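Local coordinates for ferric vibriobactin ABC transporter, periplasmic ferric vibriobactin-binding protein (Vibrio cholerae, PDB 3R5T) that probably captures ferric vibriobactin in the periplasm and hands it to an ABC transporter for iron uptake, at residues A30-G35 and V116-Q121; V91-M94 and D98-R101. One frame throughout, in Å; residues are numbered along the deposited sequence.

Contact 1 (A30-G35 with V116-Q121) and contact 2 (V91-M94 with D98-R101) lie side by side, their centres about 8 Å apart. In sequence, both segments of contact 2 fall between those of contact 1. D98 of contact 2 joins them. Its OD1 lies 2.7 Å from Y118 OH, and its OD2 lies 2.8 Å from T32 OG1; both are probable hydrogen bonds. S93 adds packing, with its CB 3.5 Å from Y118 CE2. Both contacts touch vibriobactin. The side chains of Y118 and D98 are about 6 Å and 8 Å from the bound iron(III).

Contact 1 (A30-G35 and V116-Q121); sequences AVTVTG and VDYSDQ. With VBN ((4S,5R)-N-{3-[(2,3-dihydroxybenzoyl)amino]propyl}-2-(2,3-dihydroxyphenyl)-N-[3-({[(4S,5R)-2-(2,3-dihydroxyphenyl)-5-met hyl-4,5-dihydro-1,3-oxazol-4-yl]carbonyl}amino)propyl]-5-methyl-4,5-dihydro-1,3-oxazole-4-carboxamide), chain B; MOH (methanol), chain D.
T32 presses its methyl onto the face of the Y118 ring. CG2 sits 3.5 Å from the ring centroid and 8° off the normal, a CH-pi contact nearly over the centre. This joins the start of helix 31-39 to the loop after strand 113-116, an edge strand of the parallel sheet in one lobe of this periplasmic binding protein. T32 CG2 is anti to the backbone N, while OG1 stands beside that N (chi1 -60°). One branch thus meets the ring as the other turns to the polar end of the tyrosine. T32 CB approaches Y118 CE2 at 3.4 Å. V33 takes the ring edge, where its CG2 lies 3.9 Å from Y118 CD2. V33 CG2 also touches V116 CG2 at 4.1 Å.

V31, T32 and Y118 belong to the vibriobactin pocket. Y118 OH is 3.8 Å from ligand CAQ. This hydroxyl is hydrogen-bonded to D98 and R269, and T32 OG1 bonds to the same two residues. The shared partners would fix the rotation of T32 and hold the tyrosine oxygen in place.

Next to Y118 in the chain, D117 ties the loop together. Its OD2 forms a salt bridge with R212. Its OD1 accepts S119 N in an Asx turn and also takes the S119 hydroxyl; both donors come from the same face of the carboxylate. Q121 NE2 gives a bond to D117 O at 2.8 Å, from above the carbonyl plane. D117 N points almost straight at O of a methanol, probably from the crystallisation liquor, 2.8 Å away (N-H...O 171°).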
loop_
_atom_site.group_PDB
_atom_site.type_symbol
_atom_site.label_atom_id
_atom_site.label_comp_id
_atom_site.label_asym_id
_atom_site.label_seq_id
_atom_site.Cartn_x
_atom_site.Cartn_y
_atom_site.Cartn_z
ATOM N N ALA A 30 -11.844 0.178 5.053
ATOM C CA ALA A 30 -10.938 0.151 3.895
ATOM C C ALA A 30 -9.881 -0.935 4.072
ATOM O O ALA A 30 -8.975 -0.806 4.911
ATOM C CB ALA A 30 -10.254 1.536 3.667
ATOM N N VAL A 31 -9.989 -1.993 3.283
ATOM C CA VAL A 31 -9.066 -3.113 3.387
ATOM C C VAL A 31 -7.597 -2.654 3.283
ATOM O O VAL A 31 -6.726 -3.202 3.959
ATOM C CB VAL A 31 -9.437 -4.211 2.342
ATOM C CG1 VAL A 31 -9.218 -3.697 0.906
ATOM C CG2 VAL A 31 -8.663 -5.512 2.598
ATOM N N THR A 32 -7.324 -1.637 2.473
ATOM C CA THR A 32 -5.946 -1.125 2.385
ATOM C C THR A 32 -5.428 -0.652 3.735
ATOM O O THR A 32 -4.290 -0.908 4.080
ATOM C CB THR A 32 -5.804 0.038 1.383
ATOM O OG1 THR A 32 -6.186 -0.421 0.090
ATOM C CG2 THR A 32 -4.356 0.524 1.316
ATOM N N VAL A 33 -6.268 0.025 4.509
ATOM C CA VAL A 33 -5.784 0.636 5.736
ATOM C C VAL A 33 -5.580 -0.411 6.817
ATOM O O VAL A 33 -4.784 -0.214 7.733
ATOM C CB VAL A 33 -6.768 1.682 6.211
ATOM C CG1 VAL A 33 -6.375 2.219 7.582
ATOM C CG2 VAL A 33 -6.833 2.804 5.186
ATOM N N THR A 34 -6.293 -1.530 6.711
ATOM C CA THR A 34 -6.238 -2.547 7.769
ATOM C C THR A 34 -4.826 -3.108 8.005
ATOM O O THR A 34 -4.426 -3.370 9.145
ATOM C CB THR A 34 -7.268 -3.635 7.472
ATOM O OG1 THR A 34 -8.552 -3.015 7.460
ATOM C CG2 THR A 34 -7.253 -4.725 8.524
ATOM N N GLY A 35 -4.067 -3.280 6.929
ATOM C CA GLY A 35 -2.699 -3.737 7.065
ATOM C C GLY A 35 -1.848 -2.847 7.973
ATOM O O GLY A 35 -1.051 -3.345 8.764
ATOM N N VAL A 116 -8.686 9.114 5.868
ATOM C CA VAL A 116 -7.267 9.165 5.538
ATOM C C VAL A 116 -7.069 8.820 4.067
ATOM O O VAL A 116 -7.866 8.099 3.461
ATOM C CB VAL A 116 -6.433 8.196 6.426
ATOM C CG1 VAL A 116 -6.537 8.610 7.892
ATOM C CG2 VAL A 116 -6.887 6.740 6.233
ATOM N N ASP A 117 -6.016 9.367 3.478
ATOM C CA ASP A 117 -5.673 9.068 2.099
ATOM C C ASP A 117 -4.362 8.304 2.088
ATOM O O ASP A 117 -3.312 8.847 2.459
ATOM C CB ASP A 117 -5.559 10.360 1.296
ATOM C CG ASP A 117 -5.379 10.111 -0.195
ATOM O OD1 ASP A 117 -5.240 8.936 -0.603
ATOM O OD2 ASP A 117 -5.381 11.110 -0.943
ATOM N N TYR A 118 -4.415 7.039 1.697
ATOM C CA TYR A 118 -3.223 6.213 1.648
ATOM C C TYR A 118 -2.492 6.318 0.315
ATOM O O TYR A 118 -1.419 5.734 0.146
ATOM C CB TYR A 118 -3.556 4.755 1.947
ATOM C CG TYR A 118 -4.597 4.162 1.018
ATOM C CD1 TYR A 118 -4.331 3.970 -0.337
ATOM C CD2 TYR A 118 -5.839 3.762 1.502
ATOM C CE1 TYR A 118 -5.282 3.408 -1.193
ATOM C CE2 TYR A 118 -6.791 3.208 0.667
ATOM C CZ TYR A 118 -6.522 3.019 -0.687
ATOM O OH TYR A 118 -7.490 2.446 -1.501
ATOM N N SER A 119 -3.072 7.049 -0.636
ATOM C CA SER A 119 -2.556 7.017 -2.003
ATOM C C SER A 119 -1.304 7.861 -2.246
ATOM O O SER A 119 -0.660 7.708 -3.272
ATOM C CB SER A 119 -3.658 7.404 -3.011
ATOM O OG SER A 119 -3.961 8.798 -2.977
ATOM N N ASP A 120 -0.981 8.762 -1.328
ATOM C CA ASP A 120 0.155 9.658 -1.554
ATOM C C ASP A 120 1.081 9.735 -0.361
ATOM O O ASP A 120 1.817 10.716 -0.189
ATOM C CB ASP A 120 -0.318 11.062 -1.921
ATOM C CG ASP A 120 -1.142 11.718 -0.824
ATOM O OD1 ASP A 120 -1.371 12.943 -0.965
ATOM O OD2 ASP A 120 -1.561 11.043 0.152
ATOM N N GLN A 121 1.058 8.704 0.467
ATOM C CA GLN A 121 2.031 8.676 1.548
ATOM C C GLN A 121 2.604 7.282 1.720
ATOM O O GLN A 121 2.063 6.294 1.243
ATOM C CB GLN A 121 1.479 9.259 2.859
ATOM C CG GLN A 121 0.215 8.597 3.334
ATOM C CD GLN A 121 -0.372 9.217 4.622
ATOM O OE1 GLN A 121 0.352 9.729 5.476
ATOM N NE2 GLN A 121 -1.692 9.169 4.751
HETATM C C VBN B . -9.272 -1.540 -10.628
HETATM N N VBN B . -9.599 -0.297 -8.444
HETATM O O VBN B . -9.042 -0.546 -11.233
HETATM C CA VBN B . -9.854 -1.497 -9.221
HETATM C CB VBN B . -11.427 -1.563 -9.175
HETATM C CAB VBN B . -6.513 -7.491 -5.045
HETATM O OAC VBN B . -4.003 -1.417 -12.293
HETATM O OAD VBN B . -9.866 -5.834 -7.692
HETATM O OAF VBN B . -5.784 0.728 -6.958
HETATM O OAG VBN B . -8.389 4.627 -7.132
HETATM O OAH VBN B . -8.411 0.475 -5.447
HETATM O OAI VBN B . -6.636 -0.538 -9.138
HETATM O OAJ VBN B . -8.369 2.000 -7.837
HETATM O OAK VBN B . -7.928 -1.917 -6.639
HETATM C CAL VBN B . -2.619 0.692 -8.951
HETATM C CAM VBN B . -11.990 3.962 -7.818
HETATM C CAN VBN B . -8.729 -1.858 -2.571
HETATM C CAO VBN B . -3.527 0.950 -7.869
HETATM C CAP VBN B . -10.800 4.652 -7.451
HETATM C CAQ VBN B . -8.678 -0.624 -3.299
HETATM C CAR VBN B . -3.070 0.011 -10.140
HETATM C CAS VBN B . -11.947 2.615 -8.205
HETATM C CAT VBN B . -8.540 -3.098 -3.234
HETATM C CAU VBN B . -7.451 -2.937 -13.139
HETATM C CAV VBN B . -9.097 -5.373 -11.254
HETATM C CAW VBN B . -6.687 -1.602 -13.114
HETATM C CAX VBN B . -9.215 -6.641 -10.377
HETATM C CAY VBN B . -8.923 -2.864 -12.726
HETATM C CAZ VBN B . -9.535 -4.069 -10.566
HETATM N NBB VBN B . -6.233 -1.130 -11.808
HETATM N NBC VBN B . -8.283 -6.585 -9.252
HETATM N NBD VBN B . -7.440 -4.485 -6.549
HETATM O OBF VBN B . -8.089 -5.575 -4.578
HETATM C CBG VBN B . -4.819 -1.058 -11.518
HETATM C CBH VBN B . -8.731 -6.128 -7.933
HETATM C CBJ VBN B . -10.670 0.599 -8.796
HETATM C CBK VBN B . -4.882 0.523 -7.979
HETATM C CBL VBN B . -9.562 3.984 -7.480
HETATM C CBM VBN B . -8.436 -0.671 -4.670
HETATM C CBN VBN B . -5.316 -0.116 -9.104
HETATM C CBO VBN B . -9.535 2.702 -7.850
HETATM C CBP VBN B . -8.255 -1.870 -5.304
HETATM C CBQ VBN B . -4.366 -0.385 -10.228
HETATM C CBR VBN B . -10.769 1.983 -8.204
HETATM C CBS VBN B . -8.286 -3.130 -4.555
HETATM C CBU VBN B . -7.705 -6.674 -5.513
HETATM C CBW VBN B . -8.192 -4.409 -5.336
HETATM C CBX VBN B . -7.618 -5.896 -6.919
HETATM N NBY VBN B . -9.189 -2.839 -11.285
HETATM O OG1 VBN B . -11.839 -0.129 -9.101
HETATM C CG2 VBN B . -12.081 -2.552 -8.223
HETATM C C MOH D . -4.884 12.148 4.649
HETATM O O MOH D . -4.331 10.902 5.064
#

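Contact 2 (V91-M94 and D98-R101). With VBN ((4S,5R)-N-{3-[(2,3-dihydroxybenzoyl)amino]propyl}-2-(2,3-dihydroxyphenyl)-N-[3-({[(4S,5R)-2-(2,3-dihydroxyphenyl)-5-met hyl-4,5-dihydro-1,3-oxazol-4-yl]carbonyl}amino)propyl]-5-methyl-4,5-dihydro-1,3-oxazole-4-carboxamide), chain B.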
loop_
_atom_site.group_PDB
_atom_site.type_symbol
_atom_site.label_atom_id
_atom_site.label_comp_id
_atom_site.label_asym_id
_atom_site.label_seq_id
_atom_site.Cartn_x
_atom_site.Cartn_y
_atom_site.Cartn_z
ATOM N N VAL A 91 -12.681 3.859 10.450
ATOM C CA VAL A 91 -11.678 4.412 9.545
ATOM C C VAL A 91 -12.086 4.263 8.097
ATOM O O VAL A 91 -12.546 3.192 7.686
ATOM C CB VAL A 91 -10.293 3.762 9.752
ATOM C CG1 VAL A 91 -9.249 4.497 8.930
ATOM C CG2 VAL A 91 -9.924 3.765 11.237
ATOM N N VAL A 92 -11.961 5.361 7.355
ATOM C CA VAL A 92 -12.406 5.451 5.963
ATOM C C VAL A 92 -11.271 5.962 5.090
ATOM O O VAL A 92 -10.496 6.802 5.522
ATOM C CB VAL A 92 -13.621 6.423 5.844
ATOM C CG1 VAL A 92 -14.134 6.501 4.426
ATOM C CG2 VAL A 92 -14.763 6.015 6.778
ATOM N N SER A 93 -11.170 5.455 3.866
ATOM C CA SER A 93 -10.168 5.922 2.919
ATOM C C SER A 93 -10.751 6.936 1.967
ATOM O O SER A 93 -11.954 6.917 1.669
ATOM C CB SER A 93 -9.538 4.758 2.153
ATOM O OG SER A 93 -10.490 4.134 1.323
ATOM N N MET A 94 -9.876 7.817 1.491
ATOM C CA MET A 94 -10.250 8.954 0.656
ATOM C C MET A 94 -10.521 8.585 -0.804
ATOM O O MET A 94 -11.436 9.126 -1.434
ATOM C CB MET A 94 -9.108 9.973 0.713
ATOM C CG MET A 94 -9.365 11.274 -0.011
ATOM S SD MET A 94 -10.566 12.256 0.891
ATOM C CE MET A 94 -10.342 13.850 0.111
ATOM N N ASP A 98 -11.864 0.774 -2.205
ATOM C CA ASP A 98 -12.282 0.528 -0.817
ATOM C C ASP A 98 -12.738 1.797 -0.086
ATOM O O ASP A 98 -12.980 1.770 1.117
ATOM C CB ASP A 98 -11.166 -0.188 -0.020
ATOM C CG ASP A 98 -9.868 0.588 0.031
ATOM O OD1 ASP A 98 -9.826 1.745 -0.408
ATOM O OD2 ASP A 98 -8.883 0.008 0.518
ATOM N N SER A 99 -12.909 2.892 -0.823
ATOM C CA SER A 99 -13.347 4.146 -0.203
ATOM C C SER A 99 -14.838 4.164 0.130
ATOM O O SER A 99 -15.676 3.929 -0.743
ATOM C CB SER A 99 -13.021 5.341 -1.100
ATOM O OG SER A 99 -13.540 6.542 -0.528
ATOM N N ALA A 100 -15.159 4.446 1.395
ATOM C CA ALA A 100 -16.531 4.695 1.817
ATOM C C ALA A 100 -16.753 6.179 2.133
ATOM O O ALA A 100 -17.557 6.521 3.011
ATOM C CB ALA A 100 -16.860 3.840 3.033
ATOM N N ARG A 101 -16.032 7.060 1.431
ATOM C CA ARG A 101 -16.079 8.491 1.702
ATOM C C ARG A 101 -17.506 9.035 1.738
ATOM O O ARG A 101 -17.853 9.814 2.631
ATOM C CB ARG A 101 -15.232 9.259 0.684
ATOM C CG ARG A 101 -15.253 10.759 0.881
ATOM C CD ARG A 101 -14.201 11.453 0.028
ATOM N NE ARG A 101 -14.293 12.903 0.179
ATOM C CZ ARG A 101 -13.770 13.781 -0.672
ATOM N NH1 ARG A 101 -13.919 15.081 -0.454
ATOM N NH2 ARG A 101 -13.110 13.359 -1.746
HETATM C C VBN B . -9.272 -1.540 -10.628
HETATM N N VBN B . -9.599 -0.297 -8.444
HETATM O O VBN B . -9.042 -0.546 -11.233
HETATM C CA VBN B . -9.854 -1.497 -9.221
HETATM C CB VBN B . -11.427 -1.563 -9.175
HETATM C CAB VBN B . -6.513 -7.491 -5.045
HETATM O OAC VBN B . -4.003 -1.417 -12.293
HETATM O OAD VBN B . -9.866 -5.834 -7.692
HETATM O OAF VBN B . -5.784 0.728 -6.958
HETATM O OAG VBN B . -8.389 4.627 -7.132
HETATM O OAH VBN B . -8.411 0.475 -5.447
HETATM O OAI VBN B . -6.636 -0.538 -9.138
HETATM O OAJ VBN B . -8.369 2.000 -7.837
HETATM O OAK VBN B . -7.928 -1.917 -6.639
HETATM C CAL VBN B . -2.619 0.692 -8.951
HETATM C CAM VBN B . -11.990 3.962 -7.818
HETATM C CAN VBN B . -8.729 -1.858 -2.571
HETATM C CAO VBN B . -3.527 0.950 -7.869
HETATM C CAP VBN B . -10.800 4.652 -7.451
HETATM C CAQ VBN B . -8.678 -0.624 -3.299
HETATM C CAR VBN B . -3.070 0.011 -10.140
HETATM C CAS VBN B . -11.947 2.615 -8.205
HETATM C CAT VBN B . -8.540 -3.098 -3.234
HETATM C CAU VBN B . -7.451 -2.937 -13.139
HETATM C CAV VBN B . -9.097 -5.373 -11.254
HETATM C CAW VBN B . -6.687 -1.602 -13.114
HETATM C CAX VBN B . -9.215 -6.641 -10.377
HETATM C CAY VBN B . -8.923 -2.864 -12.726
HETATM C CAZ VBN B . -9.535 -4.069 -10.566
HETATM N NBB VBN B . -6.233 -1.130 -11.808
HETATM N NBC VBN B . -8.283 -6.585 -9.252
HETATM N NBD VBN B . -7.440 -4.485 -6.549
HETATM O OBF VBN B . -8.089 -5.575 -4.578
HETATM C CBG VBN B . -4.819 -1.058 -11.518
HETATM C CBH VBN B . -8.731 -6.128 -7.933
HETATM C CBJ VBN B . -10.670 0.599 -8.796
HETATM C CBK VBN B . -4.882 0.523 -7.979
HETATM C CBL VBN B . -9.562 3.984 -7.480
HETATM C CBM VBN B . -8.436 -0.671 -4.670
HETATM C CBN VBN B . -5.316 -0.116 -9.104
HETATM C CBO VBN B . -9.535 2.702 -7.850
HETATM C CBP VBN B . -8.255 -1.870 -5.304
HETATM C CBQ VBN B . -4.366 -0.385 -10.228
HETATM C CBR VBN B . -10.769 1.983 -8.204
HETATM C CBS VBN B . -8.286 -3.130 -4.555
HETATM C CBU VBN B . -7.705 -6.674 -5.513
HETATM C CBW VBN B . -8.192 -4.409 -5.336
HETATM C CBX VBN B . -7.618 -5.896 -6.919
HETATM N NBY VBN B . -9.189 -2.839 -11.285
HETATM O OG1 VBN B . -11.839 -0.129 -9.101
HETATM C CG2 VBN B . -12.081 -2.552 -8.223
HETATM O O HOH W 1 -12.935 3.538 3.316
HETATM O O HOH W 2 -11.599 11.219 -3.055
#
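The chain leaves strand 89-93 at S93 and, after a short loop, D98-R101 passes across the strand end, with the CA atoms of S93 and S99 4.8 Å apart and V92 nearest A100. S99 OG crosses the gap and donates to S93 O at 2.7 Å, from 36° above the carbonyl plane. This OG is anti to the backbone N (chi1 176°), which carries it toward the strand end. S99 OG also accepts from R101 N at 3.2 Å, closing an ST turn. S93 OG answers from the strand with a bond to D98 OD1 at 3.0 Å, 58° out of the carboxylate plane. Water 1 fills in between, accepting from S93 N and A100 N and donating to D98 O.

This is the C-terminal end of an inner strand of the parallel sheet, and this end of the sheet faces the binding cleft. D98 lines the vibriobactin pocket, and its OD2 comes within 3.6 Å of ligand CAN. D98 OD1 takes S93 OG as well as its partner Y118 in contact 1, so two hydroxyls grip this oxygen.

V92 packs its CG1 against the A100 backbone and, at 4.1 Å, A100 CB. Farther out, M94 and R101 run alongside each other in the same direction. M94 CE rests over one face of the guanidinium, toward its rim, 3.4 Å from R101 NH2. Water 2 lies in the guanidinium plane at its edge, accepting from R101 NH2 and donating to M94 O.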